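Local structure of allantoicase (Saccharomyces cerevisiae, 1SG3) at residues I259-V264 and V313-K318; F276-G281 and V301-T306; N203-L208 and A248-G253. The protein catalyses the hydrolysis of allantoate to (S)-ureidoglycolate and urea, a step in the use of purines as secondary nitrogen sources. One frame throughout, in Å; residues are numbered along the deposited sequence.

Contact 1: I259-V264 and V313-K318; sequences IEKIIV and VYEIRK
Ile259-Val264 and Val313-Lys318 are neighbouring antiparallel strands, 159° apart in direction, in one sheet of the second of the two jelly rolls of the chain. Ile262 and Tyr314 form a hydrogen-bonded pair, N to O in both directions at 2.8 Å. The regular pairing is then broken twice. Glu260 and Lys261 form a classic beta bulge against Trp341 on the strand beyond, and Arg317 and Lys318 form a G1 bulge opposite Ile259. Where the two bulges meet, Glu260 O accepts two backbone bonds, from Ile316 N at 2.6 Å and from Arg317 N at 2.9 Å.

On the buried face Ile316 packs against two isoleucines of the partner strand, its CG1 4.0 Å from both Ile259 CG2 and Ile262 CG1. Ile259 runs alongside it, whereas Ile262 is crossed at a slant. The Tyr314 ring turns an edge to the opposite strand, where CE1 meets Val264 CG2 at 3.9 Å.

The other face is more polar. Lys261 rests CD on Val313 CG1 (3.8 Å); beyond it the chain bends, and the lysine makes a cation-pi contact with Trp341. Glu260 extends alongside Arg317, and its carboxylate joins a loose ionic network: OE1 has a long salt bridge to Lys261 NZ, and OE2 another, at 3.6 Å, to Arg317 NE, with carboxylate and guanidinium planes turned 37° apart.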
loop_
_atom_site.group_PDB
_atom_site.type_symbol
_atom_site.label_atom_id
_atom_site.label_comp_id
_atom_site.label_asym_id
_atom_site.label_seq_id
_atom_site.Cartn_x
_atom_site.Cartn_y
_atom_site.Cartn_z
ATOM N N ILE A 259 -9.948 51.299 -5.566
ATOM C CA ILE A 259 -9.735 49.887 -5.859
ATOM C C ILE A 259 -9.128 49.775 -7.245
ATOM O O ILE A 259 -9.808 50.020 -8.246
ATOM C CB ILE A 259 -11.061 49.086 -5.859
ATOM C CG1 ILE A 259 -11.693 49.101 -4.470
ATOM C CG2 ILE A 259 -10.800 47.656 -6.297
ATOM C CD1 ILE A 259 -13.016 48.375 -4.409
ATOM N N GLU A 260 -7.858 49.403 -7.322
ATOM C CA GLU A 260 -7.225 49.279 -8.622
ATOM C C GLU A 260 -7.677 48.035 -9.364
ATOM O O GLU A 260 -8.281 48.132 -10.431
ATOM C CB GLU A 260 -5.707 49.258 -8.496
ATOM C CG GLU A 260 -5.023 49.056 -9.836
ATOM C CD GLU A 260 -3.519 49.182 -9.756
ATOM O OE1 GLU A 260 -2.893 48.398 -9.006
ATOM O OE2 GLU A 260 -2.965 50.069 -10.447
ATOM N N LYS A 261 -7.394 46.864 -8.802
ATOM C CA LYS A 261 -7.768 45.618 -9.462
ATOM C C LYS A 261 -8.315 44.542 -8.529
ATOM O O LYS A 261 -7.927 44.448 -7.362
ATOM C CB LYS A 261 -6.564 45.044 -10.208
ATOM C CG LYS A 261 -5.439 44.613 -9.285
ATOM C CD LYS A 261 -4.508 43.640 -9.977
ATOM C CE LYS A 261 -3.304 44.325 -10.597
ATOM N NZ LYS A 261 -2.313 44.719 -9.554
ATOM N N ILE A 262 -9.226 43.731 -9.055
ATOM C CA ILE A 262 -9.791 42.635 -8.296
ATOM C C ILE A 262 -9.380 41.375 -9.038
ATOM O O ILE A 262 -9.549 41.271 -10.258
ATOM C CB ILE A 262 -11.319 42.704 -8.234
ATOM C CG1 ILE A 262 -11.751 43.853 -7.331
ATOM C CG2 ILE A 262 -11.876 41.387 -7.709
ATOM C CD1 ILE A 262 -13.246 44.039 -7.265
ATOM N N ILE A 263 -8.821 40.424 -8.300
ATOM C CA ILE A 263 -8.374 39.172 -8.890
ATOM C C ILE A 263 -9.192 38.009 -8.367
ATOM O O ILE A 263 -9.396 37.886 -7.161
ATOM C CB ILE A 263 -6.910 38.895 -8.544
ATOM C CG1 ILE A 263 -6.010 39.931 -9.218
ATOM C CG2 ILE A 263 -6.542 37.476 -8.948
ATOM C CD1 ILE A 263 -4.548 39.809 -8.837
ATOM N N VAL A 264 -9.665 37.164 -9.279
ATOM C CA VAL A 264 -10.428 35.977 -8.916
ATOM C C VAL A 264 -9.622 34.805 -9.446
ATOM O O VAL A 264 -9.567 34.599 -10.653
ATOM C CB VAL A 264 -11.816 35.957 -9.576
ATOM C CG1 VAL A 264 -12.595 34.722 -9.099
ATOM C CG2 VAL A 264 -12.569 37.234 -9.240
ATOM N N VAL A 313 -7.929 38.611 -13.969
ATOM C CA VAL A 313 -7.669 39.949 -13.430
ATOM C C VAL A 313 -8.594 41.045 -13.970
ATOM O O VAL A 313 -8.666 41.294 -15.169
ATOM C CB VAL A 313 -6.223 40.390 -13.703
ATOM C CG1 VAL A 313 -5.919 41.635 -12.900
ATOM C CG2 VAL A 313 -5.262 39.274 -13.371
ATOM N N TYR A 314 -9.289 41.712 -13.060
ATOM C CA TYR A 314 -10.206 42.780 -13.430
ATOM C C TYR A 314 -9.703 44.143 -12.966
ATOM O O TYR A 314 -9.620 44.408 -11.766
ATOM C CB TYR A 314 -11.588 42.513 -12.826
ATOM C CG TYR A 314 -12.167 41.178 -13.224
ATOM C CD1 TYR A 314 -12.098 40.071 -12.371
ATOM C CD2 TYR A 314 -12.752 41.010 -14.471
ATOM C CE1 TYR A 314 -12.604 38.828 -12.761
ATOM C CE2 TYR A 314 -13.256 39.780 -14.870
ATOM C CZ TYR A 314 -13.182 38.694 -14.018
ATOM O OH TYR A 314 -13.689 37.493 -14.448
ATOM N N GLU A 315 -9.361 44.999 -13.926
ATOM C CA GLU A 315 -8.893 46.350 -13.632
ATOM C C GLU A 315 -10.123 47.200 -13.329
ATOM O O GLU A 315 -10.983 47.381 -14.187
ATOM C CB GLU A 315 -8.161 46.932 -14.843
ATOM C CG GLU A 315 -7.018 46.076 -15.361
ATOM C CD GLU A 315 -5.791 46.127 -14.470
ATOM O OE1 GLU A 315 -5.933 46.532 -13.290
ATOM O OE2 GLU A 315 -4.690 45.754 -14.948
ATOM N N ILE A 316 -10.215 47.710 -12.109
ATOM C CA ILE A 316 -11.349 48.536 -11.711
ATOM C C ILE A 316 -11.005 50.012 -11.900
ATOM O O ILE A 316 -11.733 50.752 -12.562
ATOM C CB ILE A 316 -11.709 48.304 -10.219
ATOM C CG1 ILE A 316 -12.046 46.829 -9.975
ATOM C CG2 ILE A 316 -12.877 49.185 -9.818
ATOM C CD1 ILE A 316 -13.235 46.316 -10.771
ATOM N N ARG A 317 -9.888 50.432 -11.312
ATOM C CA ARG A 317 -9.443 51.813 -11.398
ATOM C C ARG A 317 -10.593 52.748 -11.038
ATOM O O ARG A 317 -10.804 53.769 -11.686
ATOM C CB ARG A 317 -8.954 52.120 -12.811
ATOM C CG ARG A 317 -7.715 51.366 -13.239
ATOM C CD ARG A 317 -6.529 51.686 -12.342
ATOM N NE ARG A 317 -5.264 51.280 -12.957
ATOM C CZ ARG A 317 -4.604 51.995 -13.868
ATOM N NH1 ARG A 317 -5.080 53.169 -14.276
ATOM N NH2 ARG A 317 -3.472 51.529 -14.384
ATOM N N LYS A 318 -11.342 52.388 -10.002
ATOM C CA LYS A 318 -12.468 53.205 -9.569
ATOM C C LYS A 318 -12.325 53.621 -8.105
ATOM O O LYS A 318 -11.682 52.942 -7.304
ATOM C CB LYS A 318 -13.788 52.438 -9.758
ATOM C CG LYS A 318 -14.043 51.912 -11.179
ATOM C CD LYS A 318 -14.043 53.026 -12.229
ATOM C CE LYS A 318 -14.506 52.516 -13.607
ATOM N NZ LYS A 318 -14.474 53.550 -14.698
#

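Contact 2: F276-G281 and V301-T306; sequences FITVEG and VGKSKT
The Phe276 ring meets Val301-Thr306 by an edge: Ser304 C and Lys305 N lie there, in the ring plane, so that the ring stands edge-on to the partner backbone at the Ser304-Lys305 peptide. Its CD2 comes to 3.5 Å from Lys305 CA, and CE2 touches Lys305 CB at 4.0 Å. With CG opposite the carbonyl carbon (chi1 -56°), the ring is set beside its own backbone N and crosses Lys305 at a slant.

The strands are antiparallel, and a beta bulge shifts their register. Ile277 and Ser304 form one hydrogen-bonded pair, Val279 and Val301 the next, and between them Gly302 and Lys303 lie opposite the single residue Thr278. Val279 N uses a lone pair of Val301 O at 2.8 Å, in the carbonyl plane, while the return bond from Val301 N to Val279 O is tilted 26° from the plane of the Val279 carbonyl. Within the bulged strand, Ser304 OG donates to Gly302 O (2.6 Å). Thr278 turns its methyl CG2 to this irregular part, 3.8 Å from Lys303 CG.

On the inward face Val279 and Val301 lie side by side, CB to CG2 at 3.8 Å, and Ile277 is crossed at about a right angle by Thr306, whose CG2 reaches Ile277 CG2 at 3.6 Å. The polar branch of Thr306 turns elsewhere, its OG1 hydrogen-bonded to Pro274 O.

The chemistry is thus divided by face. Aliphatic groups of Ile277, Val279 and Val301 belong to the jelly-roll interior, where Ile262, Val264 and Tyr314 meet them; Lys303 and Lys305 are exposed on strand 298-305, outermost in its sheet within the chain, and Phe276, on the next strand in, is partly exposed.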
loop_
_atom_site.group_PDB
_atom_site.type_symbol
_atom_site.label_atom_id
_atom_site.label_comp_id
_atom_site.label_asym_id
_atom_site.label_seq_id
_atom_site.Cartn_x
_atom_site.Cartn_y
_atom_site.Cartn_z
ATOM N N PHE A 276 -19.591 31.766 -14.581
ATOM C CA PHE A 276 -19.521 33.229 -14.578
ATOM C C PHE A 276 -19.342 33.692 -13.134
ATOM O O PHE A 276 -19.648 32.953 -12.200
ATOM C CB PHE A 276 -20.824 33.888 -15.054
ATOM C CG PHE A 276 -21.292 33.458 -16.398
ATOM C CD1 PHE A 276 -22.404 32.628 -16.518
ATOM C CD2 PHE A 276 -20.667 33.925 -17.553
ATOM C CE1 PHE A 276 -22.892 32.270 -17.770
ATOM C CE2 PHE A 276 -21.146 33.574 -18.817
ATOM C CZ PHE A 276 -22.262 32.745 -18.925
ATOM N N ILE A 277 -18.867 34.925 -12.957
ATOM C CA ILE A 277 -18.728 35.519 -11.624
ATOM C C ILE A 277 -19.010 37.014 -11.755
ATOM O O ILE A 277 -18.970 37.567 -12.848
ATOM C CB ILE A 277 -17.294 35.322 -11.004
ATOM C CG1 ILE A 277 -16.263 36.186 -11.733
ATOM C CG2 ILE A 277 -16.873 33.852 -11.057
ATOM C CD1 ILE A 277 -16.086 37.564 -11.136
ATOM N N THR A 278 -19.329 37.652 -10.636
ATOM C CA THR A 278 -19.583 39.094 -10.589
ATOM C C THR A 278 -19.174 39.535 -9.187
ATOM O O THR A 278 -19.402 38.810 -8.217
ATOM C CB THR A 278 -21.108 39.489 -10.791
ATOM O OG1 THR A 278 -21.831 39.309 -9.565
ATOM C CG2 THR A 278 -21.766 38.653 -11.899
ATOM N N VAL A 279 -18.546 40.696 -9.069
ATOM C CA VAL A 279 -18.169 41.182 -7.747
ATOM C C VAL A 279 -18.968 42.449 -7.443
ATOM O O VAL A 279 -19.232 43.264 -8.332
ATOM C CB VAL A 279 -16.651 41.491 -7.644
ATOM C CG1 VAL A 279 -16.320 42.014 -6.270
ATOM C CG2 VAL A 279 -15.835 40.245 -7.920
ATOM N N GLU A 280 -19.364 42.595 -6.184
ATOM C CA GLU A 280 -20.124 43.751 -5.751
ATOM C C GLU A 280 -19.504 44.407 -4.526
ATOM O O GLU A 280 -18.688 43.806 -3.831
ATOM C CB GLU A 280 -21.562 43.338 -5.466
ATOM C CG GLU A 280 -22.357 43.095 -6.724
ATOM C CD GLU A 280 -23.780 42.652 -6.458
ATOM O OE1 GLU A 280 -24.575 42.634 -7.427
ATOM O OE2 GLU A 280 -24.102 42.313 -5.292
ATOM N N GLY A 281 -19.896 45.649 -4.270
ATOM C CA GLY A 281 -19.354 46.367 -3.135
ATOM C C GLY A 281 -20.427 47.033 -2.302
ATOM O O GLY A 281 -21.415 47.523 -2.826
ATOM N N VAL A 301 -17.563 44.216 -10.865
ATOM C CA VAL A 301 -17.154 43.358 -11.971
ATOM C C VAL A 301 -18.430 42.619 -12.370
ATOM O O VAL A 301 -18.874 41.716 -11.669
ATOM C CB VAL A 301 -16.085 42.324 -11.526
ATOM C CG1 VAL A 301 -15.493 41.630 -12.735
ATOM C CG2 VAL A 301 -14.991 43.003 -10.716
ATOM N N GLY A 302 -19.039 43.016 -13.483
ATOM C CA GLY A 302 -20.267 42.368 -13.911
ATOM C C GLY A 302 -20.013 40.971 -14.422
ATOM O O GLY A 302 -18.855 40.556 -14.525
ATOM N N LYS A 303 -21.083 40.240 -14.734
ATOM C CA LYS A 303 -20.965 38.874 -15.252
ATOM C C LYS A 303 -19.753 38.734 -16.166
ATOM O O LYS A 303 -19.606 39.461 -17.152
ATOM C CB LYS A 303 -22.211 38.473 -16.052
ATOM C CG LYS A 303 -23.448 38.164 -15.235
ATOM C CD LYS A 303 -24.691 38.280 -16.105
ATOM C CE LYS A 303 -24.919 39.737 -16.568
ATOM N NZ LYS A 303 -25.902 39.847 -17.691
ATOM N N SER A 304 -18.887 37.791 -15.836
ATOM C CA SER A 304 -17.711 37.563 -16.648
ATOM C C SER A 304 -17.473 36.073 -16.740
ATOM O O SER A 304 -17.377 35.388 -15.727
ATOM C CB SER A 304 -16.512 38.272 -16.026
ATOM O OG SER A 304 -16.789 39.661 -15.894
ATOM N N LYS A 305 -17.420 35.569 -17.964
ATOM C CA LYS A 305 -17.187 34.157 -18.181
ATOM C C LYS A 305 -15.823 33.865 -17.581
ATOM O O LYS A 305 -14.867 34.599 -17.816
ATOM C CB LYS A 305 -17.201 33.831 -19.681
ATOM C CG LYS A 305 -17.264 32.330 -19.995
ATOM C CD LYS A 305 -17.301 32.031 -21.492
ATOM C CE LYS A 305 -18.588 32.535 -22.148
ATOM N NZ LYS A 305 -18.585 32.360 -23.643
ATOM N N THR A 306 -15.744 32.811 -16.779
ATOM C CA THR A 306 -14.487 32.438 -16.144
ATOM C C THR A 306 -13.934 31.156 -16.746
ATOM O O THR A 306 -14.679 30.356 -17.317
ATOM C CB THR A 306 -14.657 32.237 -14.616
ATOM O OG1 THR A 306 -15.852 31.487 -14.360
ATOM C CG2 THR A 306 -14.734 33.576 -13.900
#

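Contact 3: N203-L208 and A248-G253; sequences NGAVAL and AVIQLG
Val206-Leu208 pairs antiparallel with Ala248-Gln251 at the margin of a jelly-roll sheet, the two short strands strongly twisted at 135° between their directions. Val206 and Gln251 are the hydrogen-bonded pair: Gln251 N gives a nearly straight bond to Val206 O (3.0 Å, 173° at the hydrogen), and Val206 N returns a longer one of 3.3 Å to Gln251 O. Two residues on, Leu208 N donates to Val249 O at 2.8 Å.

The main side-chain meeting is between Leu208 and Gln251. Gln251 is fully extended, with CG opposite the backbone N (chi1 -177°), and its aliphatic root runs past the leucine: CB lies 3.6 Å from Leu208 CD1. The same methyl also touches OE1 as the two side chains cross at an angle. On the opposite face Ile250 brings CG2 to Val206 O, at 3.6 Å, and also reaches Ala205 CB at 4.2 Å.

Beyond the paired residues, the loops before strand 206-208 and after strand 248-251 stay close, largely by backbone, with Ala205 CB against Gln251 O and Gly253 N. Gly253 CA faces Gly204 C at 3.3 Å, a proximity made possible by the absence of a side chain on Gly253. Asn203 turns its amide away from Ala248-Gly253: ND2 is hydrogen-bonded to Asp197 O and to Glu124 O of the second subunit, which joins this end of the contact to another subunit of the hexamer.

Strand 206-210 is outermost in its sheet within the chain, and 246-251 separates it from strand 324-330, whose His324 touches both Leu208 and Gln251. Ile17 of helix 9-18 packs on Val206 and Leu208, while loop residues Val218 and Leu222 meet Ala207 and Ile250 on the other face.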
loop_
_atom_site.group_PDB
_atom_site.type_symbol
_atom_site.label_atom_id
_atom_site.label_comp_id
_atom_site.label_asym_id
_atom_site.label_seq_id
_atom_site.Cartn_x
_atom_site.Cartn_y
_atom_site.Cartn_z
ATOM N N ASN A 203 -4.263 41.191 6.445
ATOM C CA ASN A 203 -4.519 42.620 6.553
ATOM C C ASN A 203 -5.760 42.907 7.393
ATOM O O ASN A 203 -6.131 44.071 7.574
ATOM C CB ASN A 203 -4.676 43.260 5.175
ATOM C CG ASN A 203 -3.344 43.487 4.491
ATOM O OD1 ASN A 203 -2.385 43.936 5.122
ATOM N ND2 ASN A 203 -3.276 43.184 3.196
ATOM N N GLY A 204 -6.398 41.851 7.905
ATOM C CA GLY A 204 -7.578 42.032 8.732
ATOM C C GLY A 204 -8.920 41.696 8.106
ATOM O O GLY A 204 -9.961 41.903 8.731
ATOM N N ALA A 205 -8.919 41.186 6.880
ATOM C CA ALA A 205 -10.175 40.820 6.235
ATOM C C ALA A 205 -10.646 39.483 6.776
ATOM O O ALA A 205 -9.852 38.661 7.215
ATOM C CB ALA A 205 -9.993 40.731 4.736
ATOM N N VAL A 206 -11.950 39.268 6.738
ATOM C CA VAL A 206 -12.527 38.027 7.225
ATOM C C VAL A 206 -13.767 37.687 6.407
ATOM O O VAL A 206 -14.419 38.578 5.855
ATOM C CB VAL A 206 -12.891 38.145 8.746
ATOM C CG1 VAL A 206 -13.651 39.420 9.007
ATOM C CG2 VAL A 206 -13.733 36.970 9.184
ATOM N N ALA A 207 -14.063 36.394 6.299
ATOM C CA ALA A 207 -15.236 35.922 5.569
ATOM C C ALA A 207 -16.387 36.083 6.535
ATOM O O ALA A 207 -16.295 35.634 7.676
ATOM C CB ALA A 207 -15.074 34.471 5.203
ATOM N N LEU A 208 -17.462 36.725 6.091
ATOM C CA LEU A 208 -18.603 36.961 6.963
ATOM C C LEU A 208 -19.735 35.984 6.814
ATOM O O LEU A 208 -20.059 35.253 7.745
ATOM C CB LEU A 208 -19.138 38.374 6.766
ATOM C CG LEU A 208 -18.273 39.427 7.453
ATOM C CD1 LEU A 208 -18.887 40.805 7.248
ATOM C CD2 LEU A 208 -18.163 39.088 8.938
ATOM N N ALA A 248 -20.169 34.838 -1.489
ATOM C CA ALA A 248 -19.408 34.970 -0.263
ATOM C C ALA A 248 -19.231 36.462 0.020
ATOM O O ALA A 248 -18.833 37.231 -0.864
ATOM C CB ALA A 248 -18.054 34.298 -0.414
ATOM N N VAL A 249 -19.548 36.872 1.241
ATOM C CA VAL A 249 -19.385 38.261 1.610
ATOM C C VAL A 249 -18.125 38.405 2.448
ATOM O O VAL A 249 -18.031 37.863 3.548
ATOM C CB VAL A 249 -20.599 38.793 2.414
ATOM C CG1 VAL A 249 -20.352 40.236 2.834
ATOM C CG2 VAL A 249 -21.857 38.725 1.561
ATOM N N ILE A 250 -17.138 39.111 1.919
ATOM C CA ILE A 250 -15.912 39.335 2.664
ATOM C C ILE A 250 -15.945 40.755 3.205
ATOM O O ILE A 250 -16.494 41.650 2.579
ATOM C CB ILE A 250 -14.643 39.191 1.778
ATOM C CG1 ILE A 250 -14.469 37.744 1.307
ATOM C CG2 ILE A 250 -13.412 39.602 2.570
ATOM C CD1 ILE A 250 -15.351 37.362 0.163
ATOM N N GLN A 251 -15.375 40.962 4.381
ATOM C CA GLN A 251 -15.314 42.304 4.941
ATOM C C GLN A 251 -13.851 42.691 4.888
ATOM O O GLN A 251 -13.039 42.151 5.631
ATOM C CB GLN A 251 -15.796 42.332 6.391
ATOM C CG GLN A 251 -15.817 43.729 6.985
ATOM C CD GLN A 251 -16.274 43.745 8.427
ATOM O OE1 GLN A 251 -17.326 43.201 8.768
ATOM N NE2 GLN A 251 -15.488 44.376 9.285
ATOM N N LEU A 252 -13.508 43.605 3.991
ATOM C CA LEU A 252 -12.124 44.032 3.861
ATOM C C LEU A 252 -11.589 44.456 5.224
ATOM O O LEU A 252 -12.322 44.985 6.046
ATOM C CB LEU A 252 -12.032 45.191 2.872
ATOM C CG LEU A 252 -12.706 44.943 1.521
ATOM C CD1 LEU A 252 -12.731 46.229 0.712
ATOM C CD2 LEU A 252 -11.969 43.848 0.777
ATOM N N GLY A 253 -10.311 44.206 5.468
ATOM C CA GLY A 253 -9.729 44.583 6.741
ATOM C C GLY A 253 -9.526 46.082 6.879
ATOM O O GLY A 253 -8.958 46.544 7.864
#

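All three contacts join antiparallel strands of the second jelly roll. Contacts 1 and 2 carry exposed charged residues on their outer faces, while none of the touching residues of contact 3 is fully exposed. Contacts 2 and 3 belong to the same five-stranded sheet, at its two margins, with centres about 18 Å apart; contact 1 belongs to the other sheet. Contacts 1 and 2 touch across the interior, where Tyr314 and Ile316 pack on Val301 and Ile262 on Val279. A long salt bridge between strands distinguishes contact 1, whereas contact 2 combines backbone bonds with aliphatic packing. Contact 3, nearest the centre of the chain, reaches a second subunit through Asn203, whereas no other chain touches contact 1.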